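Local coordinates for protein glucose-6-phosphate isomerase (PDB 1ZZG) that probably catalyses the reversible isomerization of glucose 6-phosphate to fructose 6-phosphate, a step shared by glycolysis and gluconeogenesis, at residues 27-32 against 388-393; 57-62 against 174-179. One frame throughout, in Å; residues are numbered along the deposited sequence.

In the fold
From the N terminus, a short strand, 3-5, and helix 12-18 precede helix 20-32, which supplies the first half of contact 1. Helix 52-61 follows and supplies the first half of contact 2. Contact 2 closes first, when the chain has built most of the parallel sheet and reaches its outermost strand, 176-179. The larger loop closes only near the C terminus, where the end of helix 371-391 returns to helix 20-32. Contact 2 is therefore nested inside contact 1, and their centres lie about 36 Å apart. One pairs an N-terminal helix with a late helix; the other lays a helix against the parallel sheet of this sugar isomerase (SIS) fold.

Contact 1: 27-32 against 388-393; sequences RRRLLA and LGELWE
The carboxylate of E390 lies against the base of R29 and the backbone of L30, in a helix-helix contact between helix 20-32 and the C-terminal turn of helix 371-391. OE1 lies 3.7 Å from R29 CB, while OE2 comes 3.9 Å from L30 CA. E390 CG packs 4.1 Å from L30 CB, and the bend at chi2 (-53°) turns the carboxylate beyond it toward R29 CB and L30 CA. Beyond this, R29 runs extended from CG to NE, and its guanidinium stands at 77° to the E390 carboxylate. The two groups make no direct salt bridge: R29 pairs through NE with E25, and E390 through OE2 with K33. A water joins them instead, accepting from R29 NH1 and donating to both O and OE1 of E390. An alanine in place of E390 would probably leave K33 without its carboxylate mate and the water with one acceptor fewer. The helix finishes in a Schellman motif, with E393 at positive phi (54°) and its N bonded to E390 O at 3.1 Å. From there E393 OE2 lies at the edge of the R29 guanidinium, near its plane, 4.3 Å from NH1, too far for a salt bridge.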
ATOM      1  N   ARG A  27      -2.690 -14.065 -28.917  1.00 21.65           N
ATOM      2  CA  ARG A  27      -2.580 -12.721 -29.489  1.00 23.61           C
ATOM      3  C   ARG A  27      -3.572 -12.510 -30.639  1.00 23.91           C
ATOM      4  O   ARG A  27      -4.239 -11.471 -30.713  1.00 24.09           O
ATOM      5  CB  ARG A  27      -1.146 -12.453 -29.976  1.00 23.52           C
ATOM      6  CG  ARG A  27      -1.011 -11.174 -30.798  1.00 21.17           C
ATOM      7  CD  ARG A  27       0.439 -10.685 -30.906  1.00 21.34           C
ATOM      8  NE  ARG A  27       1.308 -11.601 -31.647  1.00 22.51           N
ATOM      9  CZ  ARG A  27       2.611 -11.401 -31.833  1.00 23.17           C
ATOM     10  NH1 ARG A  27       3.197 -10.316 -31.333  1.00 20.31           N
ATOM     11  NH2 ARG A  27       3.331 -12.285 -32.512  1.00 22.08           N
ATOM     12  N   ARG A  28      -3.672 -13.490 -31.533  1.00 23.90           N
ATOM     13  CA  ARG A  28      -4.600 -13.390 -32.662  1.00 23.60           C
ATOM     14  C   ARG A  28      -6.036 -13.207 -32.148  1.00 22.35           C
ATOM     15  O   ARG A  28      -6.775 -12.341 -32.625  1.00 21.16           O
ATOM     16  CB  ARG A  28      -4.524 -14.657 -33.532  1.00 25.83           C
ATOM     17  CG  ARG A  28      -5.333 -14.580 -34.833  1.00 24.77           C
ATOM     18  CD  ARG A  28      -5.693 -15.972 -35.359  1.00 23.16           C
ATOM     19  NE  ARG A  28      -6.586 -16.674 -34.436  1.00 21.85           N
ATOM     20  CZ  ARG A  28      -7.850 -16.336 -34.202  1.00 22.99           C
ATOM     21  NH1 ARG A  28      -8.398 -15.304 -34.828  1.00 23.74           N
ATOM     22  NH2 ARG A  28      -8.562 -17.009 -33.314  1.00 23.86           N
ATOM     23  N   ARG A  29      -6.430 -14.027 -31.178  1.00 23.21           N
ATOM     24  CA  ARG A  29      -7.773 -13.939 -30.617  1.00 23.10           C
ATOM     25  C   ARG A  29      -8.068 -12.548 -30.070  1.00 23.45           C
ATOM     26  O   ARG A  29      -9.173 -12.029 -30.234  1.00 24.12           O
ATOM     27  CB  ARG A  29      -7.963 -14.960 -29.495  1.00 24.54           C
ATOM     28  CG  ARG A  29      -8.029 -16.397 -29.961  1.00 28.41           C
ATOM     29  CD  ARG A  29      -8.361 -17.333 -28.810  1.00 29.71           C
ATOM     30  NE  ARG A  29      -8.449 -18.718 -29.268  1.00 33.49           N
ATOM     31  CZ  ARG A  29      -8.905 -19.726 -28.530  1.00 37.22           C
ATOM     32  NH1 ARG A  29      -9.320 -19.511 -27.286  1.00 35.55           N
ATOM     33  NH2 ARG A  29      -8.956 -20.952 -29.038  1.00 37.44           N
ATOM     34  N   LEU A  30      -7.081 -11.951 -29.411  1.00 22.71           N
ATOM     35  CA  LEU A  30      -7.260 -10.620 -28.844  1.00 22.96           C
ATOM     36  C   LEU A  30      -7.409  -9.567 -29.940  1.00 22.64           C
ATOM     37  O   LEU A  30      -8.335  -8.751 -29.911  1.00 22.45           O
ATOM     38  CB  LEU A  30      -6.072 -10.262 -27.946  1.00 22.03           C
ATOM     39  CG  LEU A  30      -6.086  -8.853 -27.332  1.00 24.23           C
ATOM     40  CD1 LEU A  30      -7.253  -8.713 -26.356  1.00 22.08           C
ATOM     41  CD2 LEU A  30      -4.761  -8.594 -26.623  1.00 20.92           C
ATOM     42  N   LEU A  31      -6.495  -9.588 -30.906  1.00 22.17           N
ATOM     43  CA  LEU A  31      -6.533  -8.620 -31.998  1.00 23.08           C
ATOM     44  C   LEU A  31      -7.773  -8.771 -32.879  1.00 23.07           C
ATOM     45  O   LEU A  31      -8.257  -7.785 -33.444  1.00 23.89           O
ATOM     46  CB  LEU A  31      -5.260  -8.724 -32.853  1.00 22.15           C
ATOM     47  CG  LEU A  31      -3.941  -8.352 -32.156  1.00 23.09           C
ATOM     48  CD1 LEU A  31      -2.772  -8.531 -33.111  1.00 21.81           C
ATOM     49  CD2 LEU A  31      -4.007  -6.906 -31.666  1.00 23.36           C
ATOM     50  N   ALA A  32      -8.292  -9.992 -32.994  1.00 23.46           N
ATOM     51  CA  ALA A  32      -9.483 -10.225 -33.805  1.00 24.82           C
ATOM     52  C   ALA A  32     -10.692  -9.521 -33.194  1.00 25.13           C
ATOM     53  O   ALA A  32     -11.648  -9.199 -33.895  1.00 24.44           O
ATOM     54  CB  ALA A  32      -9.767 -11.724 -33.932  1.00 23.27           C
ATOM     55  N   LEU A 388      -3.287 -12.713 -21.196  1.00 22.99           N
ATOM     56  CA  LEU A 388      -3.647 -13.716 -20.200  1.00 23.62           C
ATOM     57  C   LEU A 388      -5.154 -13.971 -20.200  1.00 23.99           C
ATOM     58  O   LEU A 388      -5.610 -15.074 -19.888  1.00 25.66           O
ATOM     59  CB  LEU A 388      -3.187 -13.275 -18.807  1.00 22.33           C
ATOM     60  CG  LEU A 388      -1.700 -13.506 -18.546  1.00 24.24           C
ATOM     61  CD1 LEU A 388      -1.271 -12.864 -17.228  1.00 24.92           C
ATOM     62  CD2 LEU A 388      -1.446 -15.009 -18.532  1.00 23.16           C
ATOM     63  N   GLY A 389      -5.932 -12.953 -20.551  1.00 24.18           N
ATOM     64  CA  GLY A 389      -7.374 -13.132 -20.602  1.00 23.79           C
ATOM     65  C   GLY A 389      -7.718 -14.206 -21.622  1.00 25.76           C
ATOM     66  O   GLY A 389      -8.656 -14.988 -21.432  1.00 26.30           O
ATOM     67  N   GLU A 390      -6.955 -14.247 -22.711  1.00 26.35           N
ATOM     68  CA  GLU A 390      -7.171 -15.239 -23.757  1.00 24.69           C
ATOM     69  C   GLU A 390      -6.628 -16.602 -23.330  1.00 25.76           C
ATOM     70  O   GLU A 390      -7.287 -17.625 -23.516  1.00 25.11           O
ATOM     71  CB  GLU A 390      -6.484 -14.806 -25.061  1.00 25.17           C
ATOM     72  CG  GLU A 390      -7.031 -13.519 -25.681  1.00 26.25           C
ATOM     73  CD  GLU A 390      -8.540 -13.550 -25.876  1.00 26.86           C
ATOM     74  OE1 GLU A 390      -9.104 -14.660 -25.989  1.00 26.42           O
ATOM     75  OE2 GLU A 390      -9.160 -12.465 -25.932  1.00 28.04           O
ATOM     76  N   LEU A 391      -5.423 -16.613 -22.767  1.00 25.24           N
ATOM     77  CA  LEU A 391      -4.808 -17.859 -22.323  1.00 25.92           C
ATOM     78  C   LEU A 391      -5.627 -18.566 -21.249  1.00 26.48           C
ATOM     79  O   LEU A 391      -5.643 -19.793 -21.191  1.00 27.21           O
ATOM     80  CB  LEU A 391      -3.394 -17.598 -21.796  1.00 25.86           C
ATOM     81  CG  LEU A 391      -2.343 -17.166 -22.823  1.00 27.05           C
ATOM     82  CD1 LEU A 391      -1.088 -16.714 -22.099  1.00 27.99           C
ATOM     83  CD2 LEU A 391      -2.027 -18.324 -23.769  1.00 25.04           C
ATOM     84  N   TRP A 392      -6.307 -17.799 -20.400  1.00 25.49           N
ATOM     85  CA  TRP A 392      -7.112 -18.391 -19.336  1.00 27.30           C
ATOM     86  C   TRP A 392      -8.598 -18.456 -19.676  1.00 26.49           C
ATOM     87  O   TRP A 392      -9.416 -18.850 -18.847  1.00 27.18           O
ATOM     88  CB  TRP A 392      -6.909 -17.629 -18.019  1.00 26.58           C
ATOM     89  CG  TRP A 392      -5.509 -17.725 -17.480  1.00 25.36           C
ATOM     90  CD1 TRP A 392      -4.472 -18.442 -18.009  1.00 26.75           C
ATOM     91  CD2 TRP A 392      -4.981 -17.042 -16.334  1.00 25.82           C
ATOM     92  NE1 TRP A 392      -3.331 -18.243 -17.267  1.00 24.54           N
ATOM     93  CE2 TRP A 392      -3.614 -17.388 -16.234  1.00 26.16           C
ATOM     94  CE3 TRP A 392      -5.530 -16.172 -15.384  1.00 25.59           C
ATOM     95  CZ2 TRP A 392      -2.782 -16.889 -15.219  1.00 26.33           C
ATOM     96  CZ3 TRP A 392      -4.705 -15.673 -14.373  1.00 28.20           C
ATOM     97  CH2 TRP A 392      -3.343 -16.035 -14.301  1.00 26.95           C
ATOM     98  N   GLU A 393      -8.938 -18.065 -20.901  1.00 27.01           N
ATOM     99  CA  GLU A 393     -10.318 -18.112 -21.376  1.00 27.83           C
ATOM    100  C   GLU A 393     -11.328 -17.402 -20.490  1.00 27.86           C
ATOM    101  O   GLU A 393     -12.367 -17.962 -20.127  1.00 28.10           O
ATOM    102  CB  GLU A 393     -10.747 -19.567 -21.570  1.00 29.73           C
ATOM    103  CG  GLU A 393      -9.809 -20.342 -22.476  1.00 34.41           C
ATOM    104  CD  GLU A 393     -10.325 -21.728 -22.807  1.00 38.14           C
ATOM    105  OE1 GLU A 393     -10.701 -22.472 -21.873  1.00 41.37           O
ATOM    106  OE2 GLU A 393     -10.346 -22.073 -24.006  1.00 41.55           O
TER
HETATM  107  O   HOH W   1      -9.289 -17.358 -25.473  1.00 25.69           O

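Contact 2: 57-62 against 174-179; sequences RRYREA and GLKAFA
Helix segment 57-62 packs beside strand segment 174-179 with Y59 and K176 nearest in the backbone, their CA atoms 8.9 Å apart, so side chains span the gap. Y59, K176 and F178 all project across it. The aromatic pair is an offset edge-to-face stack: F178 turns its edge to the face of Y59, with ring centroids 5.6 Å apart and planes at 75°. Y59 CB lies at the edge of the F178 ring, in its plane, 3.8 Å from F178 CZ, and F178 CE2 lies 3.9 Å from Y59 CD2. CG anti to the backbone N (chi1 172°) directs the tyrosine ring across the gap, where its CD1-CE1 side meets the lysine. K176 runs past it in the opposite direction, its CG 3.6 Å from Y59 CE1 and its CE 4.0 Å from CD1. Bends at chi2 and chi4 curl this lysine back until NZ stands over one face of F178, offset toward the rim. NZ also has a weak, long ion pair with E55. Strand 176-179 is an outermost strand of the parallel sheet within this chain, joined to strand 155-159 by backbone bonds; V156 of that strand and L197 of helix 193-201 touch both aromatic side chains.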
ATOM      1  N   ARG A  57      -3.473  19.917 -21.915  1.00 29.15           N
ATOM      2  CA  ARG A  57      -2.446  20.912 -21.632  1.00 31.33           C
ATOM      3  C   ARG A  57      -3.000  22.336 -21.693  1.00 30.71           C
ATOM      4  O   ARG A  57      -2.724  23.157 -20.820  1.00 30.70           O
ATOM      5  CB  ARG A  57      -1.284  20.790 -22.623  1.00 32.93           C
ATOM      6  CG  ARG A  57      -0.298  19.653 -22.355  1.00 35.98           C
ATOM      7  CD  ARG A  57       0.794  19.667 -23.427  1.00 40.12           C
ATOM      8  NE  ARG A  57       1.842  18.663 -23.236  1.00 40.69           N
ATOM      9  CZ  ARG A  57       2.671  18.644 -22.200  1.00 39.12           C
ATOM     10  NH1 ARG A  57       2.568  19.571 -21.260  1.00 41.49           N
ATOM     11  NH2 ARG A  57       3.611  17.712 -22.113  1.00 37.96           N
ATOM     12  N   ARG A  58      -3.774  22.635 -22.729  1.00 32.46           N
ATOM     13  CA  ARG A  58      -4.327  23.977 -22.862  1.00 33.45           C
ATOM     14  C   ARG A  58      -5.224  24.333 -21.681  1.00 32.33           C
ATOM     15  O   ARG A  58      -5.204  25.464 -21.193  1.00 33.00           O
ATOM     16  CB  ARG A  58      -5.094  24.107 -24.179  1.00 34.29           C
ATOM     17  CG  ARG A  58      -4.201  24.037 -25.422  1.00 36.82           C
ATOM     18  CD  ARG A  58      -3.101  25.108 -25.408  1.00 39.90           C
ATOM     19  NE  ARG A  58      -1.859  24.684 -24.754  1.00 42.99           N
ATOM     20  CZ  ARG A  58      -1.017  23.779 -25.252  1.00 43.93           C
ATOM     21  NH1 ARG A  58      -1.279  23.193 -26.413  1.00 46.07           N
ATOM     22  NH2 ARG A  58       0.093  23.466 -24.596  1.00 44.18           N
ATOM     23  N   TYR A  59      -6.003  23.363 -21.216  1.00 31.39           N
ATOM     24  CA  TYR A  59      -6.888  23.588 -20.079  1.00 29.80           C
ATOM     25  C   TYR A  59      -6.071  23.886 -18.829  1.00 28.93           C
ATOM     26  O   TYR A  59      -6.405  24.782 -18.058  1.00 28.57           O
ATOM     27  CB  TYR A  59      -7.765  22.359 -19.822  1.00 29.10           C
ATOM     28  CG  TYR A  59      -8.568  22.462 -18.544  1.00 28.42           C
ATOM     29  CD1 TYR A  59      -9.642  23.344 -18.440  1.00 29.48           C
ATOM     30  CD2 TYR A  59      -8.232  21.697 -17.428  1.00 27.60           C
ATOM     31  CE1 TYR A  59     -10.361  23.459 -17.254  1.00 26.73           C
ATOM     32  CE2 TYR A  59      -8.941  21.805 -16.246  1.00 27.20           C
ATOM     33  CZ  TYR A  59     -10.004  22.686 -16.163  1.00 28.76           C
ATOM     34  OH  TYR A  59     -10.714  22.773 -14.990  1.00 25.40           O
ATOM     35  N   ARG A  60      -4.999  23.122 -18.632  1.00 28.65           N
ATOM     36  CA  ARG A  60      -4.141  23.295 -17.465  1.00 28.66           C
ATOM     37  C   ARG A  60      -3.515  24.680 -17.471  1.00 28.88           C
ATOM     38  O   ARG A  60      -3.551  25.398 -16.471  1.00 29.01           O
ATOM     39  CB  ARG A  60      -3.037  22.230 -17.460  1.00 27.77           C
ATOM     40  CG  ARG A  60      -2.165  22.227 -16.210  1.00 27.63           C
ATOM     41  CD  ARG A  60      -0.960  23.171 -16.290  1.00 28.58           C
ATOM     42  NE  ARG A  60      -0.219  23.150 -15.028  1.00 29.33           N
ATOM     43  CZ  ARG A  60      -0.590  23.809 -13.931  1.00 31.69           C
ATOM     44  NH1 ARG A  60      -1.687  24.564 -13.940  1.00 28.49           N
ATOM     45  NH2 ARG A  60       0.113  23.679 -12.810  1.00 29.15           N
ATOM     46  N   GLU A  61      -2.940  25.041 -18.614  1.00 29.71           N
ATOM     47  CA  GLU A  61      -2.290  26.332 -18.785  1.00 31.02           C
ATOM     48  C   GLU A  61      -3.233  27.503 -18.539  1.00 31.39           C
ATOM     49  O   GLU A  61      -2.807  28.567 -18.089  1.00 31.74           O
ATOM     50  CB  GLU A  61      -1.691  26.411 -20.188  1.00 30.63           C
ATOM     51  CG  GLU A  61      -0.443  25.559 -20.350  1.00 32.35           C
ATOM     52  CD  GLU A  61      -0.058  25.354 -21.798  1.00 33.80           C
ATOM     53  OE1 GLU A  61      -0.400  26.212 -22.633  1.00 36.72           O
ATOM     54  OE2 GLU A  61       0.597  24.340 -22.101  1.00 34.39           O
ATOM     55  N   ALA A  62      -4.516  27.306 -18.820  1.00 31.53           N
ATOM     56  CA  ALA A  62      -5.502  28.362 -18.620  1.00 32.12           C
ATOM     57  C   ALA A  62      -5.889  28.486 -17.145  1.00 32.75           C
ATOM     58  O   ALA A  62      -6.620  29.403 -16.759  1.00 32.06           O
ATOM     59  CB  ALA A  62      -6.739  28.087 -19.467  1.00 31.40           C
ATOM     60  N   GLY A 174     -22.648  23.516 -17.255  1.00 35.13           N
ATOM     61  CA  GLY A 174     -21.647  24.171 -18.079  1.00 33.95           C
ATOM     62  C   GLY A 174     -20.253  24.006 -17.504  1.00 33.56           C
ATOM     63  O   GLY A 174     -19.460  24.956 -17.462  1.00 33.09           O
ATOM     64  N   LEU A 175     -19.954  22.790 -17.060  1.00 31.48           N
ATOM     65  CA  LEU A 175     -18.656  22.484 -16.476  1.00 31.13           C
ATOM     66  C   LEU A 175     -17.705  21.932 -17.523  1.00 30.74           C
ATOM     67  O   LEU A 175     -18.133  21.296 -18.488  1.00 31.10           O
ATOM     68  CB  LEU A 175     -18.812  21.443 -15.365  1.00 28.87           C
ATOM     69  CG  LEU A 175     -19.853  21.758 -14.291  1.00 30.44           C
ATOM     70  CD1 LEU A 175     -19.933  20.604 -13.309  1.00 28.87           C
ATOM     71  CD2 LEU A 175     -19.488  23.057 -13.583  1.00 27.29           C
ATOM     72  N   LYS A 176     -16.413  22.177 -17.339  1.00 30.12           N
ATOM     73  CA  LYS A 176     -15.432  21.640 -18.268  1.00 30.82           C
ATOM     74  C   LYS A 176     -15.506  20.135 -18.058  1.00 29.48           C
ATOM     75  O   LYS A 176     -15.657  19.662 -16.929  1.00 27.85           O
ATOM     76  CB  LYS A 176     -14.025  22.122 -17.929  1.00 32.00           C
ATOM     77  CG  LYS A 176     -12.967  21.657 -18.921  1.00 35.77           C
ATOM     78  CD  LYS A 176     -13.182  22.302 -20.287  1.00 39.43           C
ATOM     79  CE  LYS A 176     -12.086  21.920 -21.271  1.00 42.53           C
ATOM     80  NZ  LYS A 176     -12.110  20.464 -21.560  1.00 44.80           N
ATOM     81  N   ALA A 177     -15.415  19.377 -19.139  1.00 29.29           N
ATOM     82  CA  ALA A 177     -15.486  17.932 -19.011  1.00 29.05           C
ATOM     83  C   ALA A 177     -14.569  17.238 -20.000  1.00 29.51           C
ATOM     84  O   ALA A 177     -14.411  17.672 -21.144  1.00 28.72           O
ATOM     85  CB  ALA A 177     -16.924  17.462 -19.202  1.00 29.41           C
ATOM     86  N   PHE A 178     -13.950  16.167 -19.532  1.00 27.20           N
ATOM     87  CA  PHE A 178     -13.056  15.376 -20.352  1.00 26.12           C
ATOM     88  C   PHE A 178     -13.705  14.013 -20.478  1.00 24.34           C
ATOM     89  O   PHE A 178     -14.487  13.610 -19.619  1.00 24.24           O
ATOM     90  CB  PHE A 178     -11.682  15.285 -19.689  1.00 25.14           C
ATOM     91  CG  PHE A 178     -10.870  16.541 -19.822  1.00 25.93           C
ATOM     92  CD1 PHE A 178     -10.203  16.829 -21.008  1.00 26.90           C
ATOM     93  CD2 PHE A 178     -10.773  17.436 -18.763  1.00 26.84           C
ATOM     94  CE1 PHE A 178      -9.447  17.987 -21.139  1.00 27.10           C
ATOM     95  CE2 PHE A 178     -10.020  18.599 -18.878  1.00 26.87           C
ATOM     96  CZ  PHE A 178      -9.354  18.876 -20.068  1.00 28.77           C
ATOM     97  N   ALA A 179     -13.370  13.300 -21.547  1.00 24.47           N
ATOM     98  CA  ALA A 179     -13.981  12.012 -21.800  1.00 24.13           C
ATOM     99  C   ALA A 179     -13.144  10.763 -21.586  1.00 24.52           C
ATOM    100  O   ALA A 179     -11.961  10.716 -21.914  1.00 23.81           O
ATOM    101  CB  ALA A 179     -14.534  11.995 -23.225  1.00 24.83           C
TER